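PDB 5B89: cysteine desulfurase from Thermococcus onnurineus, which probably uses pyridoxal 5'-phosphate to take sulfur from L-cysteine and pass it to a sulfur carrier, leaving L-alanine. Local coordinates for residues 93-97 against 98-102; 225-228 against 229-232. All coordinates share one frame; numbering follows the deposited sequence.

Contact 1 (93-97 against 98-102); sequences IGAKF and EEIVF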
loop_
_atom_site.group_PDB
_atom_site.type_symbol
_atom_site.label_atom_id
_atom_site.label_comp_id
_atom_site.label_asym_id
_atom_site.label_seq_id
_atom_site.Cartn_x
_atom_site.Cartn_y
_atom_site.Cartn_z
ATOM N N ILE B 93 -2.884 -6.426 19.226
ATOM C CA ILE B 93 -4.143 -7.117 19.023
ATOM C C ILE B 93 -4.229 -8.532 19.570
ATOM O O ILE B 93 -5.149 -9.189 19.387
ATOM C CB ILE B 93 -4.665 -7.050 17.579
ATOM C CG1 ILE B 93 -3.800 -7.873 16.647
ATOM C CG2 ILE B 93 -4.699 -5.609 17.144
ATOM C CD1 ILE B 93 -4.338 -7.969 15.244
ATOM N N GLY B 94 -3.185 -8.917 20.243
ATOM C CA GLY B 94 -3.180 -10.265 20.878
ATOM C C GLY B 94 -2.917 -11.359 19.911
ATOM O O GLY B 94 -3.291 -12.578 20.200
ATOM N N ALA B 95 -2.269 -11.160 18.758
ATOM C CA ALA B 95 -1.971 -12.184 17.781
ATOM C C ALA B 95 -0.529 -12.673 17.871
ATOM O O ALA B 95 0.275 -12.007 18.542
ATOM C CB ALA B 95 -2.177 -11.583 16.400
ATOM N N LYS B 96 -0.242 -13.718 17.158
ATOM C CA LYS B 96 1.147 -14.176 16.986
ATOM C C LYS B 96 1.746 -13.352 15.841
ATOM O O LYS B 96 1.030 -12.922 14.898
ATOM C CB LYS B 96 1.221 -15.628 16.620
ATOM C CG LYS B 96 0.591 -16.587 17.703
ATOM C CD LYS B 96 0.738 -18.039 17.238
ATOM C CE LYS B 96 0.175 -19.067 18.246
ATOM N NZ LYS B 96 0.622 -20.427 17.826
ATOM N N PHE B 97 3.065 -13.230 15.880
ATOM C CA PHE B 97 3.836 -12.573 14.768
ATOM C C PHE B 97 3.403 -13.046 13.440
ATOM O O PHE B 97 3.146 -12.200 12.524
ATOM C CB PHE B 97 5.309 -12.978 15.003
ATOM C CG PHE B 97 6.280 -12.376 13.985
ATOM C CD1 PHE B 97 6.817 -11.127 14.207
ATOM C CD2 PHE B 97 6.664 -13.081 12.875
ATOM C CE1 PHE B 97 7.746 -10.623 13.277
ATOM C CE2 PHE B 97 7.556 -12.530 11.936
ATOM C CZ PHE B 97 8.082 -11.332 12.201
ATOM N N GLU B 98 3.327 -14.336 13.169
ATOM C CA GLU B 98 3.080 -14.838 11.868
ATOM C C GLU B 98 1.661 -14.661 11.281
ATOM O O GLU B 98 1.433 -14.939 10.139
ATOM C CB GLU B 98 3.455 -16.316 11.767
ATOM C CG GLU B 98 2.760 -17.225 12.701
ATOM C CD GLU B 98 3.594 -17.426 13.966
ATOM O OE1 GLU B 98 4.247 -16.533 14.586
ATOM O OE2 GLU B 98 3.384 -18.641 14.418
ATOM N N GLU B 99 0.790 -14.224 12.188
ATOM C CA GLU B 99 -0.605 -14.022 11.797
ATOM C C GLU B 99 -0.866 -12.579 11.284
ATOM O O GLU B 99 -2.028 -12.294 10.930
ATOM C CB GLU B 99 -1.538 -14.274 12.974
ATOM C CG GLU B 99 -1.537 -15.751 13.425
ATOM C CD GLU B 99 -2.242 -16.037 14.763
ATOM O OE1 GLU B 99 -3.020 -17.111 14.781
ATOM O OE2 GLU B 99 -2.127 -15.234 15.709
ATOM N N ILE B 100 0.162 -11.737 11.311
ATOM C CA ILE B 100 0.029 -10.320 10.866
ATOM C C ILE B 100 0.530 -10.113 9.463
ATOM O O ILE B 100 1.711 -10.450 9.208
ATOM C CB ILE B 100 0.708 -9.372 11.815
ATOM C CG1 ILE B 100 0.177 -9.464 13.277
ATOM C CG2 ILE B 100 0.728 -7.950 11.302
ATOM C CD1 ILE B 100 -1.285 -9.149 13.322
ATOM N N VAL B 101 -0.340 -9.634 8.567
ATOM C CA VAL B 101 0.042 -9.299 7.175
ATOM C C VAL B 101 -0.147 -7.789 7.020
ATOM O O VAL B 101 -1.183 -7.222 7.377
ATOM C CB VAL B 101 -0.827 -10.040 6.198
ATOM C CG1 VAL B 101 -0.649 -9.676 4.706
ATOM C CG2 VAL B 101 -0.655 -11.589 6.332
ATOM N N PHE B 102 0.826 -7.106 6.414
ATOM C CA PHE B 102 0.670 -5.715 6.083
ATOM C C PHE B 102 0.089 -5.550 4.701
ATOM O O PHE B 102 0.471 -6.176 3.716
ATOM C CB PHE B 102 2.004 -4.977 6.210
ATOM C CG PHE B 102 2.498 -4.849 7.618
ATOM C CD1 PHE B 102 1.758 -4.096 8.514
ATOM C CD2 PHE B 102 3.690 -5.414 8.069
ATOM C CE1 PHE B 102 2.168 -3.948 9.827
ATOM C CE2 PHE B 102 4.106 -5.219 9.377
ATOM C CZ PHE B 102 3.404 -4.459 10.243
#
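The carboxylate of Glu99 reaches back to the backbone N-H of Lys96. Lys96 N lies 2.8 Å from Glu99 OE2, nearly straight at 171°, and comes to that oxygen on its anti side, somewhat out of the carboxylate plane. With CG beside its own backbone N (chi1 -66°) and the chain extended beyond, Glu99 crosses the Lys96 side chain at a slant, OE2 sitting 3.5 Å from Lys96 CB. The other oxygen, OE1, is taken by the backbone N of Glu251, which leaves the carboxylate held through both of its oxygens. The Lys96 chain is extended beyond CG, and its NZ makes a salt bridge with the side chain of Glu251.

The backbone closes the same turn: Glu99 N bonds to Lys96 O at 3.0 Å, and Ile100 N to Phe97 O at 3.3 Å. This 3-10 turn links helix 73-93, ended by a Schellman motif at Gly94, to strand 100-103, outermost within this chain in the seven-stranded sheet.

Ile93 and Ile100 meet tip to tip, their CD1 atoms 3.8 Å apart, and Ala95 CB rests 4.0 Å from Ile100 CD1. Val89 and Ala90 of the helix also pack against Ile100.

Contact 2 (225-228 against 229-232); sequences LHAD and FLAF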
loop_
_atom_site.group_PDB
_atom_site.type_symbol
_atom_site.label_atom_id
_atom_site.label_comp_id
_atom_site.label_asym_id
_atom_site.label_seq_id
_atom_site.Cartn_x
_atom_site.Cartn_y
_atom_site.Cartn_z
ATOM N N LEU B 225 -12.410 -11.282 20.776
ATOM C CA LEU B 225 -13.397 -11.087 19.763
ATOM C C LEU B 225 -13.737 -12.363 18.987
ATOM O O LEU B 225 -14.591 -12.367 18.120
ATOM C CB LEU B 225 -12.890 -10.026 18.779
ATOM C CG LEU B 225 -12.772 -8.628 19.355
ATOM C CD1 LEU B 225 -12.233 -7.711 18.233
ATOM C CD2 LEU B 225 -14.025 -8.028 20.056
ATOM N N HIS B 226 -12.960 -13.423 19.251
ATOM C CA HIS B 226 -13.100 -14.665 18.490
ATOM C C HIS B 226 -12.935 -14.535 17.014
ATOM O O HIS B 226 -13.484 -15.192 16.179
ATOM C CB HIS B 226 -14.444 -15.395 18.758
ATOM C CG HIS B 226 -14.785 -15.531 20.211
ATOM N ND1 HIS B 226 -15.651 -14.709 20.923
ATOM C CD2 HIS B 226 -14.211 -16.361 21.105
ATOM C CE1 HIS B 226 -15.646 -15.106 22.196
ATOM N NE2 HIS B 226 -14.790 -16.108 22.325
ATOM N N ALA B 227 -12.028 -13.600 16.645
ATOM C CA ALA B 227 -11.759 -13.331 15.241
ATOM C C ALA B 227 -10.925 -14.424 14.532
ATOM O O ALA B 227 -9.969 -14.885 15.061
ATOM C CB ALA B 227 -11.010 -11.953 15.116
ATOM N N ASP B 228 -11.368 -14.737 13.334
ATOM C CA ASP B 228 -10.589 -15.523 12.396
ATOM C C ASP B 228 -9.780 -14.609 11.426
ATOM O O ASP B 228 -8.654 -14.950 11.060
ATOM C CB ASP B 228 -11.465 -16.448 11.601
ATOM C CG ASP B 228 -12.150 -17.520 12.547
ATOM O OD1 ASP B 228 -11.454 -18.091 13.380
ATOM O OD2 ASP B 228 -13.366 -17.642 12.331
ATOM N N PHE B 229 -10.389 -13.497 11.036
ATOM C CA PHE B 229 -9.710 -12.455 10.223
ATOM C C PHE B 229 -10.104 -11.180 10.845
ATOM O O PHE B 229 -11.245 -10.970 11.290
ATOM C CB PHE B 229 -10.143 -12.527 8.794
ATOM C CG PHE B 229 -9.777 -13.814 8.119
ATOM C CD1 PHE B 229 -10.574 -14.901 8.234
ATOM C CD2 PHE B 229 -8.651 -13.902 7.321
ATOM C CE1 PHE B 229 -10.209 -16.089 7.602
ATOM C CE2 PHE B 229 -8.254 -15.095 6.717
ATOM C CZ PHE B 229 -9.048 -16.154 6.845
ATOM N N LEU B 230 -9.150 -10.223 10.801
ATOM C CA LEU B 230 -9.401 -8.869 11.360
ATOM C C LEU B 230 -8.623 -7.851 10.590
ATOM O O LEU B 230 -7.476 -8.143 10.268
ATOM C CB LEU B 230 -9.156 -8.797 12.812
ATOM C CG LEU B 230 -9.476 -7.474 13.518
ATOM C CD1 LEU B 230 -9.936 -7.695 14.903
ATOM C CD2 LEU B 230 -8.262 -6.589 13.528
ATOM N N ALA B 231 -9.260 -6.735 10.258
ATOM C CA ALA B 231 -8.575 -5.692 9.401
ATOM C C ALA B 231 -8.635 -4.366 10.146
ATOM O O ALA B 231 -9.618 -4.057 10.819
ATOM C CB ALA B 231 -9.350 -5.558 8.105
ATOM N N PHE B 232 -7.569 -3.586 10.080
ATOM C CA PHE B 232 -7.581 -2.191 10.507
ATOM C C PHE B 232 -6.624 -1.357 9.701
ATOM O O PHE B 232 -5.850 -1.891 8.936
ATOM C CB PHE B 232 -7.397 -2.038 11.982
ATOM C CG PHE B 232 -6.052 -2.333 12.533
ATOM C CD1 PHE B 232 -5.133 -1.293 12.662
ATOM C CD2 PHE B 232 -5.689 -3.578 13.008
ATOM C CE1 PHE B 232 -3.941 -1.462 13.246
ATOM C CE2 PHE B 232 -4.482 -3.743 13.616
ATOM C CZ PHE B 232 -3.562 -2.678 13.711
#
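Leu225 and Leu230 touch through one methyl each, their CD1 atoms 4.0 Å apart, the two side chains crossing at a slant. Leu230 has CG opposite its backbone N (chi1 -176°), which carries the isobutyl group back toward the loop. Ala227 adds its methyl beside Leu230, its CB 4.3 Å from Leu230 CB and 4.0 Å from Phe229 O. Leu230 thus meets both Leu225 and Ala227 where the loop enters the strand.

At the junction itself, the ring of Phe229 lies with one face against the preceding peptide: Asp228 O stands 3.3 Å from Phe229 CG. Asp228 CB comes to 3.8 Å from Phe229 CD1, while its carboxylate heads away from the ring, OD1 to a salt bridge with Arg250 and OD2 to the backbone N of Phe207. A buried acid is thus paired on both oxygens, and the start of the strand is tied to strand 206-210 and to the residue just after strand 245-249.

Farther out, Phe229 meets the rings of Phe253 and Phe257, with the planes inclined by about 55° and 45°, and rests on Val113 and Leu117 of helix 106-117. Cut back to an alanine, Phe229 would probably leave a gap between Phe253, Phe257 and the helix, and Val113 and Leu117 would lose the ring that rests on them. Leu230 packs on Val209 and Val220. Strand 229-233, between parallel 206-210 and antiparallel 245-249, belongs to the seven-stranded sheet of the large domain of fold-type I pyridoxal-phosphate enzymes, and ends at Ser233, a cofactor-binding residue.

Overall arrangement
Both contacts are places where a loop turns into a strand of the same seven-stranded sheet, 100-103 being outermost within this chain and 229-233 two strands further in, with 245-249 between them. Contact 1 is partly buried and mostly polar: a glutamate grips a backbone N-H, a lysine pairs with an acid beyond the two segments, and an isoleucine pair adds an apolar touch. Contact 2 is wholly buried and rests on methyls and an aromatic ring, its one acid being paired by partners beyond its own segments. Their centres are 10 Å apart, and they meet directly where Ile93 CG2 packs 4.0 Å from Phe232 CE2.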